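Long-range contacts in BIFUNCTIONAL PROTEIN Proline utilization A (PutA) (Corynebacterium freiburgense, PDB 5UX5), which probably catalyses both steps of proline oxidation to glutamate, pairing a flavin-dependent proline dehydrogenase with an NAD-dependent aldehyde dehydrogenase in one chain: residues R810-E819 and E838-G846; V866-R875 and K1057-N1065. All coordinates share one frame; numbering follows the deposited sequence.

Interaction 1 of 2, residues R810-E819 and E838-G846; sequences RPGSWFHTHE and EWQNSTGFG. With NAD (nicotinamide-adenine-dinucleotide), chain F.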
loop_
_atom_site.group_PDB
_atom_site.type_symbol
_atom_site.label_atom_id
_atom_site.label_comp_id
_atom_site.label_asym_id
_atom_site.label_seq_id
_atom_site.Cartn_x
_atom_site.Cartn_y
_atom_site.Cartn_z
ATOM N N ARG A 810 -18.908 4.790 -21.858
ATOM C CA ARG A 810 -20.231 4.205 -21.683
ATOM C C ARG A 810 -20.153 2.681 -21.612
ATOM O O ARG A 810 -19.221 2.083 -22.159
ATOM C CB ARG A 810 -21.149 4.628 -22.834
ATOM C CG ARG A 810 -21.518 6.116 -22.880
ATOM C CD ARG A 810 -22.327 6.539 -21.652
ATOM N NE ARG A 810 -23.487 5.676 -21.399
ATOM C CZ ARG A 810 -24.361 5.865 -20.408
ATOM N NH1 ARG A 810 -24.212 6.891 -19.570
ATOM N NH2 ARG A 810 -25.389 5.033 -20.257
ATOM N N PRO A 811 -21.124 2.014 -20.973
ATOM C CA PRO A 811 -21.076 0.544 -20.864
ATOM C C PRO A 811 -21.150 -0.140 -22.221
ATOM O O PRO A 811 -22.072 0.090 -23.007
ATOM C CB PRO A 811 -22.316 0.216 -20.023
ATOM C CG PRO A 811 -23.252 1.345 -20.284
ATOM C CD PRO A 811 -22.357 2.559 -20.374
ATOM N N GLY A 812 -20.198 -1.035 -22.474
ATOM C CA GLY A 812 -20.133 -1.732 -23.733
ATOM C C GLY A 812 -19.332 -1.018 -24.788
ATOM O O GLY A 812 -19.104 -1.591 -25.864
ATOM N N SER A 813 -18.908 0.219 -24.512
ATOM C CA SER A 813 -17.966 0.926 -25.361
ATOM C C SER A 813 -16.626 0.195 -25.390
ATOM O O SER A 813 -16.342 -0.681 -24.568
ATOM C CB SER A 813 -17.758 2.357 -24.859
ATOM O OG SER A 813 -16.599 2.479 -24.040
ATOM N N TRP A 814 -15.771 0.607 -26.330
ATOM C CA TRP A 814 -14.495 -0.077 -26.505
ATOM C C TRP A 814 -13.634 0.008 -25.241
ATOM O O TRP A 814 -13.066 -1.000 -24.801
ATOM C CB TRP A 814 -13.749 0.472 -27.721
ATOM C CG TRP A 814 -12.423 -0.221 -27.907
ATOM C CD1 TRP A 814 -12.202 -1.437 -28.502
ATOM C CD2 TRP A 814 -11.132 0.256 -27.480
ATOM N NE1 TRP A 814 -10.857 -1.741 -28.475
ATOM C CE2 TRP A 814 -10.181 -0.721 -27.852
ATOM C CE3 TRP A 814 -10.691 1.414 -26.826
ATOM C CZ2 TRP A 814 -8.815 -0.571 -27.588
ATOM C CZ3 TRP A 814 -9.339 1.562 -26.565
ATOM C CH2 TRP A 814 -8.416 0.575 -26.945
ATOM N N PHE A 815 -13.519 1.206 -24.639
ATOM C CA PHE A 815 -12.623 1.347 -23.487
ATOM C C PHE A 815 -13.151 0.641 -22.230
ATOM O O PHE A 815 -12.367 0.318 -21.318
ATOM C CB PHE A 815 -12.321 2.832 -23.204
ATOM C CG PHE A 815 -11.225 3.017 -22.218
ATOM C CD1 PHE A 815 -9.905 2.787 -22.591
ATOM C CD2 PHE A 815 -11.503 3.346 -20.904
ATOM C CE1 PHE A 815 -8.882 2.879 -21.671
ATOM C CE2 PHE A 815 -10.480 3.453 -19.978
ATOM C CZ PHE A 815 -9.172 3.224 -20.364
ATOM N N HIS A 816 -14.454 0.361 -22.181
ATOM C CA HIS A 816 -15.024 -0.386 -21.065
ATOM C C HIS A 816 -14.587 -1.849 -21.069
ATOM O O HIS A 816 -14.470 -2.454 -20.000
ATOM C CB HIS A 816 -16.547 -0.267 -21.120
ATOM C CG HIS A 816 -17.255 -1.014 -20.046
ATOM N ND1 HIS A 816 -18.513 -1.548 -20.224
ATOM C CD2 HIS A 816 -16.891 -1.318 -18.781
ATOM C CE1 HIS A 816 -18.887 -2.164 -19.118
ATOM N NE2 HIS A 816 -17.920 -2.039 -18.226
ATOM N N THR A 817 -14.299 -2.426 -22.245
ATOM C CA THR A 817 -14.113 -3.872 -22.375
ATOM C C THR A 817 -12.742 -4.263 -22.933
ATOM O O THR A 817 -12.562 -5.416 -23.340
ATOM C CB THR A 817 -15.225 -4.480 -23.255
ATOM O OG1 THR A 817 -15.095 -4.051 -24.613
ATOM C CG2 THR A 817 -16.588 -4.027 -22.781
ATOM N N HIS A 818 -11.766 -3.350 -22.946
ATOM C CA HIS A 818 -10.433 -3.626 -23.481
ATOM C C HIS A 818 -9.373 -3.088 -22.531
ATOM O O HIS A 818 -9.301 -1.875 -22.316
ATOM C CB HIS A 818 -10.259 -2.986 -24.859
ATOM C CG HIS A 818 -11.073 -3.642 -25.923
ATOM N ND1 HIS A 818 -12.437 -3.462 -26.025
ATOM C CD2 HIS A 818 -10.735 -4.507 -26.906
ATOM C CE1 HIS A 818 -12.902 -4.176 -27.032
ATOM N NE2 HIS A 818 -11.890 -4.824 -27.581
ATOM N N GLU A 819 -8.546 -3.977 -21.980
ATOM C CA GLU A 819 -7.454 -3.560 -21.108
ATOM C C GLU A 819 -6.317 -3.040 -21.966
ATOM O O GLU A 819 -5.777 -3.782 -22.791
ATOM C CB GLU A 819 -6.982 -4.706 -20.208
ATOM C CG GLU A 819 -6.938 -6.109 -20.837
ATOM C CD GLU A 819 -5.585 -6.499 -21.430
ATOM O OE1 GLU A 819 -4.555 -6.146 -20.824
ATOM O OE2 GLU A 819 -5.552 -7.169 -22.493
ATOM N N GLU A 838 -23.450 -3.564 -11.916
ATOM C CA GLU A 838 -23.644 -4.228 -13.201
ATOM C C GLU A 838 -22.505 -3.899 -14.148
ATOM O O GLU A 838 -21.974 -4.789 -14.825
ATOM C CB GLU A 838 -24.962 -3.810 -13.842
ATOM C CG GLU A 838 -26.215 -4.551 -13.428
ATOM C CD GLU A 838 -27.434 -3.942 -14.113
ATOM O OE1 GLU A 838 -28.426 -3.594 -13.425
ATOM O OE2 GLU A 838 -27.377 -3.775 -15.353
ATOM N N TRP A 839 -22.098 -2.625 -14.195
ATOM C CA TRP A 839 -21.053 -2.220 -15.127
ATOM C C TRP A 839 -19.707 -2.821 -14.751
ATOM O O TRP A 839 -18.956 -3.259 -15.631
ATOM C CB TRP A 839 -20.974 -0.700 -15.206
ATOM C CG TRP A 839 -22.164 -0.071 -15.868
ATOM C CD1 TRP A 839 -23.225 -0.705 -16.468
ATOM C CD2 TRP A 839 -22.416 1.321 -15.987
ATOM N NE1 TRP A 839 -24.122 0.215 -16.944
ATOM C CE2 TRP A 839 -23.646 1.469 -16.664
ATOM C CE3 TRP A 839 -21.717 2.466 -15.581
ATOM C CZ2 TRP A 839 -24.187 2.707 -16.940
ATOM C CZ3 TRP A 839 -22.251 3.689 -15.851
ATOM C CH2 TRP A 839 -23.480 3.807 -16.528
ATOM N N GLN A 840 -19.372 -2.830 -13.455
ATOM C CA GLN A 840 -18.115 -3.427 -13.001
ATOM C C GLN A 840 -18.031 -4.917 -13.345
ATOM O O GLN A 840 -16.935 -5.450 -13.562
ATOM C CB GLN A 840 -17.973 -3.212 -11.491
ATOM C CG GLN A 840 -16.665 -3.682 -10.851
ATOM C CD GLN A 840 -16.505 -3.128 -9.458
ATOM O OE1 GLN A 840 -17.490 -2.859 -8.775
ATOM N NE2 GLN A 840 -15.264 -2.937 -9.031
ATOM N N ASN A 841 -19.175 -5.594 -13.439
ATOM C CA ASN A 841 -19.218 -7.035 -13.635
ATOM C C ASN A 841 -19.242 -7.464 -15.099
ATOM O O ASN A 841 -19.109 -8.663 -15.371
ATOM C CB ASN A 841 -20.439 -7.610 -12.908
ATOM C CG ASN A 841 -20.256 -7.609 -11.387
ATOM O OD1 ASN A 841 -19.129 -7.644 -10.878
ATOM N ND2 ASN A 841 -21.362 -7.573 -10.663
ATOM N N SER A 842 -19.381 -6.524 -16.047
ATOM C CA SER A 842 -19.552 -6.831 -17.468
ATOM C C SER A 842 -18.369 -6.400 -18.345
ATOM O O SER A 842 -18.541 -6.131 -19.533
ATOM C CB SER A 842 -20.831 -6.185 -17.984
ATOM O OG SER A 842 -20.892 -4.822 -17.616
ATOM N N THR A 843 -17.170 -6.347 -17.783
ATOM C CA THR A 843 -15.956 -6.085 -18.545
ATOM C C THR A 843 -15.460 -7.314 -19.302
ATOM O O THR A 843 -14.621 -7.180 -20.210
ATOM C CB THR A 843 -14.853 -5.585 -17.584
ATOM O OG1 THR A 843 -14.761 -6.481 -16.459
ATOM C CG2 THR A 843 -15.122 -4.160 -17.107
ATOM N N GLY A 844 -15.942 -8.510 -18.937
ATOM C CA GLY A 844 -15.381 -9.738 -19.420
ATOM C C GLY A 844 -14.326 -10.296 -18.510
ATOM O O GLY A 844 -13.987 -11.479 -18.622
ATOM N N PHE A 845 -13.807 -9.474 -17.610
ATOM C CA PHE A 845 -12.764 -9.856 -16.681
ATOM C C PHE A 845 -13.298 -9.868 -15.247
ATOM O O PHE A 845 -14.392 -9.367 -14.952
ATOM C CB PHE A 845 -11.564 -8.910 -16.811
ATOM C CG PHE A 845 -10.998 -8.823 -18.194
ATOM C CD1 PHE A 845 -11.591 -8.035 -19.161
ATOM C CD2 PHE A 845 -9.842 -9.521 -18.525
ATOM C CE1 PHE A 845 -11.049 -7.954 -20.444
ATOM C CE2 PHE A 845 -9.295 -9.444 -19.807
ATOM C CZ PHE A 845 -9.898 -8.657 -20.764
ATOM N N GLY A 846 -12.531 -10.496 -14.353
ATOM C CA GLY A 846 -12.878 -10.426 -12.950
ATOM C C GLY A 846 -11.693 -10.572 -12.024
ATOM O O GLY A 846 -11.700 -11.450 -11.155
HETATM P PA NAD F . 2.797 -12.795 -23.544
HETATM O O1A NAD F . 1.391 -13.286 -23.051
HETATM O O2A NAD F . 2.833 -12.768 -25.108
HETATM O O5B NAD F . 3.913 -13.798 -23.073
HETATM C C5B NAD F . 4.301 -13.950 -21.730
HETATM C C4B NAD F . 5.389 -15.018 -21.617
HETATM O O4B NAD F . 5.180 -16.145 -22.474
HETATM C C3B NAD F . 6.748 -14.454 -21.896
HETATM O O3B NAD F . 7.731 -15.112 -21.179
HETATM C C2B NAD F . 6.796 -14.731 -23.345
HETATM O O2B NAD F . 8.037 -14.548 -23.930
HETATM C C1B NAD F . 6.258 -16.124 -23.394
HETATM N N9A NAD F . 5.841 -16.516 -24.735
HETATM C C8A NAD F . 4.844 -15.940 -25.501
HETATM N N7A NAD F . 4.757 -16.575 -26.688
HETATM C C5A NAD F . 5.705 -17.608 -26.747
HETATM C C6A NAD F . 6.057 -18.574 -27.684
HETATM N N6A NAD F . 5.411 -18.675 -28.969
HETATM N N1A NAD F . 7.039 -19.445 -27.397
HETATM C C2A NAD F . 7.704 -19.408 -26.214
HETATM N N3A NAD F . 7.384 -18.481 -25.269
HETATM C C4A NAD F . 6.404 -17.583 -25.503
HETATM O O3 NAD F . 3.035 -11.376 -22.844
HETATM P PN NAD F . 3.744 -10.057 -23.433
HETATM O O1N NAD F . 4.106 -10.129 -24.902
HETATM O O2N NAD F . 5.077 -9.923 -22.757
HETATM O O5D NAD F . 2.727 -8.849 -23.118
HETATM C C5D NAD F . 1.425 -8.927 -23.681
HETATM C C4D NAD F . 0.279 -8.311 -22.873
HETATM O O4D NAD F . 0.030 -8.897 -21.617
HETATM C C3D NAD F . 0.364 -6.862 -22.542
HETATM O O3D NAD F . 0.330 -6.014 -23.631
HETATM C C2D NAD F . -0.897 -6.765 -21.778
HETATM O O2D NAD F . -1.919 -6.375 -22.624
HETATM C C1D NAD F . -1.075 -8.140 -21.174
#
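The backbones of the two segments come closest at two places, Pro-811 beside Trp-839 and Thr-817 beside Thr-843, the latter pair with CA atoms 4.8 Å apart. Segment 810-819 is a loop built on two turns, type II from Arg-810 to Ser-813 and type I from Trp-814 to Thr-817; segment 838-846 is the end of helix 833-841 and the link into strand 845-852. Pro-811 lies over a face of the indole, its CB 3.7 Å from the centroid of the Trp-839 five-membered ring and 17° off the normal, a CH-pi contact. The imidazole of His-816 ties loop to helix. With CG anti to the backbone N (chi1 179°), it sends NE2 to Trp-839 O (3.0 Å), while Gly-812 N donates to His-816 ND1 (2.9 Å); both partners lie in the ring plane. Thr-843 CG2 packs 3.4 Å from His-816 O. Farther along, Glu-819 CG touches Phe-845 CZ at 3.9 Å, the carboxylate and ring planes 59° apart. Glu-819 OE1 accepts a hydrogen bond from NAD O2D at 3.2 Å and is also hydrogen-bonded to Ser-693 OG. Because ND1 accepts and NE2 donates, the bonds fit a neutral imidazole protonated on NE2 and fix its rotation. The contact thus joins this loop of the aldehyde dehydrogenase domain to a helix end, and reaches the nicotinamide ribose through Glu-819.

Interaction 2 of 2, residues V866-R875 and K1057-N1065; sequences VEVGNAYINR and KEQAVSTTN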
loop_
_atom_site.group_PDB
_atom_site.type_symbol
_atom_site.label_atom_id
_atom_site.label_comp_id
_atom_site.label_asym_id
_atom_site.label_seq_id
_atom_site.Cartn_x
_atom_site.Cartn_y
_atom_site.Cartn_z
ATOM N N VAL A 866 -20.237 -8.151 -6.048
ATOM C CA VAL A 866 -19.157 -7.891 -6.996
ATOM C C VAL A 866 -18.475 -9.193 -7.349
ATOM O O VAL A 866 -18.264 -10.050 -6.483
ATOM C CB VAL A 866 -18.140 -6.875 -6.455
ATOM C CG1 VAL A 866 -17.376 -7.437 -5.257
ATOM C CG2 VAL A 866 -17.192 -6.474 -7.591
ATOM N N GLU A 867 -18.090 -9.314 -8.617
ATOM C CA GLU A 867 -17.618 -10.557 -9.213
ATOM C C GLU A 867 -16.171 -10.396 -9.627
ATOM O O GLU A 867 -15.868 -10.375 -10.825
ATOM C CB GLU A 867 -18.493 -10.950 -10.384
ATOM C CG GLU A 867 -19.883 -11.325 -9.948
ATOM C CD GLU A 867 -20.817 -11.614 -11.106
ATOM O OE1 GLU A 867 -21.930 -12.146 -10.828
ATOM O OE2 GLU A 867 -20.420 -11.360 -12.280
ATOM N N VAL A 868 -15.292 -10.319 -8.628
ATOM C CA VAL A 868 -13.850 -10.197 -8.812
ATOM C C VAL A 868 -13.149 -11.123 -7.830
ATOM O O VAL A 868 -13.667 -11.437 -6.754
ATOM C CB VAL A 868 -13.344 -8.753 -8.592
ATOM C CG1 VAL A 868 -14.029 -7.811 -9.539
ATOM C CG2 VAL A 868 -13.542 -8.333 -7.132
ATOM N N GLY A 869 -11.946 -11.542 -8.186
ATOM C CA GLY A 869 -11.240 -12.413 -7.280
ATOM C C GLY A 869 -10.684 -11.648 -6.097
ATOM O O GLY A 869 -10.716 -12.147 -4.966
ATOM N N ASN A 870 -10.205 -10.418 -6.337
ATOM C CA ASN A 870 -9.629 -9.553 -5.302
ATOM C C ASN A 870 -10.496 -8.300 -5.164
ATOM O O ASN A 870 -10.482 -7.418 -6.031
ATOM C CB ASN A 870 -8.176 -9.195 -5.639
ATOM C CG ASN A 870 -7.178 -10.307 -5.273
ATOM O OD1 ASN A 870 -7.061 -11.309 -5.973
ATOM N ND2 ASN A 870 -6.448 -10.113 -4.196
ATOM N N ALA A 871 -11.268 -8.251 -4.083
ATOM C CA ALA A 871 -12.088 -7.101 -3.708
ATOM C C ALA A 871 -11.409 -6.270 -2.605
ATOM O O ALA A 871 -10.755 -6.809 -1.706
ATOM C CB ALA A 871 -13.464 -7.566 -3.250
ATOM N N TYR A 872 -11.524 -4.949 -2.709
ATOM C CA TYR A 872 -10.931 -4.012 -1.756
ATOM C C TYR A 872 -11.981 -2.985 -1.390
ATOM O O TYR A 872 -12.801 -2.599 -2.225
ATOM C CB TYR A 872 -9.688 -3.293 -2.310
ATOM C CG TYR A 872 -8.575 -4.216 -2.729
ATOM C CD1 TYR A 872 -8.576 -4.768 -3.989
ATOM C CD2 TYR A 872 -7.511 -4.530 -1.874
ATOM C CE1 TYR A 872 -7.582 -5.607 -4.394
ATOM C CE2 TYR A 872 -6.487 -5.384 -2.292
ATOM C CZ TYR A 872 -6.552 -5.923 -3.564
ATOM O OH TYR A 872 -5.589 -6.762 -4.079
ATOM N N ILE A 873 -11.969 -2.551 -0.141
ATOM C CA ILE A 873 -12.975 -1.621 0.333
ATOM C C ILE A 873 -12.264 -0.423 0.940
ATOM O O ILE A 873 -11.471 -0.572 1.875
ATOM C CB ILE A 873 -13.931 -2.315 1.314
ATOM C CG1 ILE A 873 -14.774 -3.304 0.494
ATOM C CG2 ILE A 873 -14.796 -1.317 2.038
ATOM C CD1 ILE A 873 -15.239 -4.515 1.229
ATOM N N ASN A 874 -12.503 0.753 0.366
ATOM C CA ASN A 874 -11.898 1.999 0.847
ATOM C C ASN A 874 -10.370 1.913 0.915
ATOM O O ASN A 874 -9.746 2.359 1.872
ATOM C CB ASN A 874 -12.494 2.402 2.198
ATOM C CG ASN A 874 -13.966 2.696 2.111
ATOM O OD1 ASN A 874 -14.435 3.260 1.120
ATOM N ND2 ASN A 874 -14.704 2.347 3.146
ATOM N N ARG A 875 -9.760 1.353 -0.122
ATOM C CA ARG A 875 -8.317 1.409 -0.292
ATOM C C ARG A 875 -8.012 1.126 -1.753
ATOM O O ARG A 875 -8.916 0.853 -2.539
ATOM C CB ARG A 875 -7.622 0.423 0.630
ATOM C CG ARG A 875 -8.268 -0.941 0.591
ATOM C CD ARG A 875 -7.238 -1.987 0.881
ATOM N NE ARG A 875 -6.314 -2.109 -0.233
ATOM C CZ ARG A 875 -5.163 -2.774 -0.178
ATOM N NH1 ARG A 875 -4.788 -3.369 0.948
ATOM N NH2 ARG A 875 -4.383 -2.845 -1.246
ATOM N N LYS A 1057 -14.948 -20.770 -5.990
ATOM C CA LYS A 1057 -14.049 -19.737 -6.481
ATOM C C LYS A 1057 -13.425 -19.028 -5.282
ATOM O O LYS A 1057 -14.137 -18.439 -4.460
ATOM C CB LYS A 1057 -14.821 -18.739 -7.348
ATOM C CG LYS A 1057 -15.459 -19.284 -8.608
ATOM C CD LYS A 1057 -16.175 -18.151 -9.334
ATOM C CE LYS A 1057 -17.250 -17.573 -8.436
ATOM N NZ LYS A 1057 -18.300 -16.774 -9.136
ATOM N N GLU A 1058 -12.102 -19.048 -5.199
ATOM C CA GLU A 1058 -11.442 -18.388 -4.083
ATOM C C GLU A 1058 -11.582 -16.876 -4.226
ATOM O O GLU A 1058 -11.658 -16.350 -5.346
ATOM C CB GLU A 1058 -9.962 -18.781 -4.043
ATOM C CG GLU A 1058 -9.741 -20.272 -3.890
ATOM C CD GLU A 1058 -8.279 -20.680 -3.918
ATOM O OE1 GLU A 1058 -8.001 -21.910 -3.840
ATOM O OE2 GLU A 1058 -7.415 -19.784 -4.048
ATOM N N GLN A 1059 -11.632 -16.175 -3.083
ATOM C CA GLN A 1059 -11.749 -14.715 -3.087
ATOM C C GLN A 1059 -11.121 -14.076 -1.853
ATOM O O GLN A 1059 -11.363 -14.512 -0.724
ATOM C CB GLN A 1059 -13.216 -14.274 -3.169
ATOM C CG GLN A 1059 -13.432 -12.770 -3.110
ATOM C CD GLN A 1059 -14.886 -12.387 -3.122
ATOM O OE1 GLN A 1059 -15.628 -12.721 -2.199
ATOM N NE2 GLN A 1059 -15.302 -11.646 -4.150
ATOM N N ALA A 1060 -10.380 -12.986 -2.073
ATOM C CA ALA A 1060 -9.812 -12.172 -1.002
ATOM C C ALA A 1060 -10.570 -10.858 -0.893
ATOM O O ALA A 1060 -10.743 -10.165 -1.897
ATOM C CB ALA A 1060 -8.339 -11.882 -1.262
ATOM N N VAL A 1061 -11.036 -10.521 0.315
ATOM C CA VAL A 1061 -11.747 -9.263 0.562
ATOM C C VAL A 1061 -10.952 -8.471 1.590
ATOM O O VAL A 1061 -10.886 -8.851 2.768
ATOM C CB VAL A 1061 -13.181 -9.475 1.049
ATOM C CG1 VAL A 1061 -13.924 -8.152 1.044
ATOM C CG2 VAL A 1061 -13.899 -10.509 0.193
ATOM N N SER A 1062 -10.396 -7.338 1.157
ATOM C CA SER A 1062 -9.540 -6.492 1.976
ATOM C C SER A 1062 -10.260 -5.182 2.238
ATOM O O SER A 1062 -10.615 -4.484 1.283
ATOM C CB SER A 1062 -8.209 -6.245 1.280
ATOM O OG SER A 1062 -7.415 -5.388 2.064
ATOM N N THR A 1063 -10.494 -4.869 3.520
ATOM C CA THR A 1063 -11.273 -3.701 3.960
ATOM C C THR A 1063 -10.500 -2.859 4.979
ATOM O O THR A 1063 -10.083 -3.366 6.032
ATOM C CB THR A 1063 -12.600 -4.101 4.611
ATOM O OG1 THR A 1063 -13.359 -4.936 3.728
ATOM C CG2 THR A 1063 -13.397 -2.866 5.003
ATOM N N THR A 1064 -10.344 -1.572 4.685
ATOM C CA THR A 1064 -9.793 -0.652 5.665
ATOM C C THR A 1064 -10.702 -0.644 6.884
ATOM O O THR A 1064 -11.922 -0.636 6.747
ATOM C CB THR A 1064 -9.642 0.748 5.048
ATOM O OG1 THR A 1064 -8.802 0.633 3.901
ATOM C CG2 THR A 1064 -8.962 1.737 6.009
ATOM N N ASN A 1065 -10.101 -0.709 8.081
ATOM C CA ASN A 1065 -10.851 -0.836 9.326
ATOM C C ASN A 1065 -11.004 0.471 10.080
ATOM O O ASN A 1065 -11.888 0.577 10.941
ATOM C CB ASN A 1065 -10.149 -1.808 10.271
ATOM C CG ASN A 1065 -10.559 -3.220 10.049
ATOM O OD1 ASN A 1065 -11.687 -3.498 9.642
ATOM N ND2 ASN A 1065 -9.647 -4.141 10.321
#
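Gln-1059 reaches back along the start of segment 866-875, where Val-868 offers its carbonyl. Its NE2 donates to Val-868 O (3.1 Å, N-H...O angle 160°), the acceptor close to the amide plane; CG anti to the backbone N (chi1 177°) and an extended chain beyond carry the amide to that carbonyl, while its OE1 is bonded to Arg-970. Gly-869 O then opens the parallel ladder by accepting from Ala-1060 N, and also takes a bond from Lys-900. Asn-870 pairs with Ala-1060, whose CB packs against ND2; that amide nitrogen is bonded to Pro-886 O. Ala-871 contributes both backbone groups: its N donates to Ala-1060 O at 3.0 Å and its O accepts from Ser-1062 N at 2.9 Å. Next, Tyr-872 CD2 lies 3.7 Å from Ser-1062 CB, on the sheet face that also holds Asn-870 and Ala-1060. Ile-873 N donates to Ser-1062 O and its carbonyl accepts from Thr-1064 N. On the Ala-871 face, Ile-873 CD1 packs 3.9 Å from Val-1061 CG1, and Ile-873 CG2 lies 3.6 Å from Thr-1063 CG2. At Asn-874 the backbone turns to positive phi, and its carbonyl receives Thr-1064 OG1 (2.8 Å) from above the carbonyl plane, a side-chain bond beyond the last bridge. Arg-875 CB points toward segment 1057-1065, and its NH1 forms a salt bridge with Glu-965, with Tyr-872 CD2 over one face of the guanidinium, toward the rim. The short strand axes lie 12° from parallel and 4.6 Å apart at closest approach. A strand from the C-terminal part of the chain is thus hydrogen-bonded to the edge of an aldehyde dehydrogenase strand. Strand 870-873 is flanked by strands 845-852 and 1056-1064, parallel to both; helix 856-865 touches its Ala-871 and Ile-873 side chains, and strand 965-980 pairs antiparallel with 1056-1064.

Both segments of interaction 1 precede those of interaction 2 in the chain, and the centres of the two contacts lie about 19 Å apart. Strand 845-852, entered from interaction 1, is the neighbour of strand 870-873 in interaction 2, with helix 856-865 between them in sequence. The two touch directly: Gly-846 O is 3.0 Å from Gly-869 N, probably a hydrogen bond, and Asn-841 OD1 stands at the same distance from Glu-867 N, also a probable bond. A path of neighbouring elements therefore leads from the NAD-contacting loop to strand 1056-1064, whose segment 1057-1065 begins 182 residues after 866-875 ends, and which extends the pairing of aldehyde dehydrogenase strands into the C-terminal part of the chain.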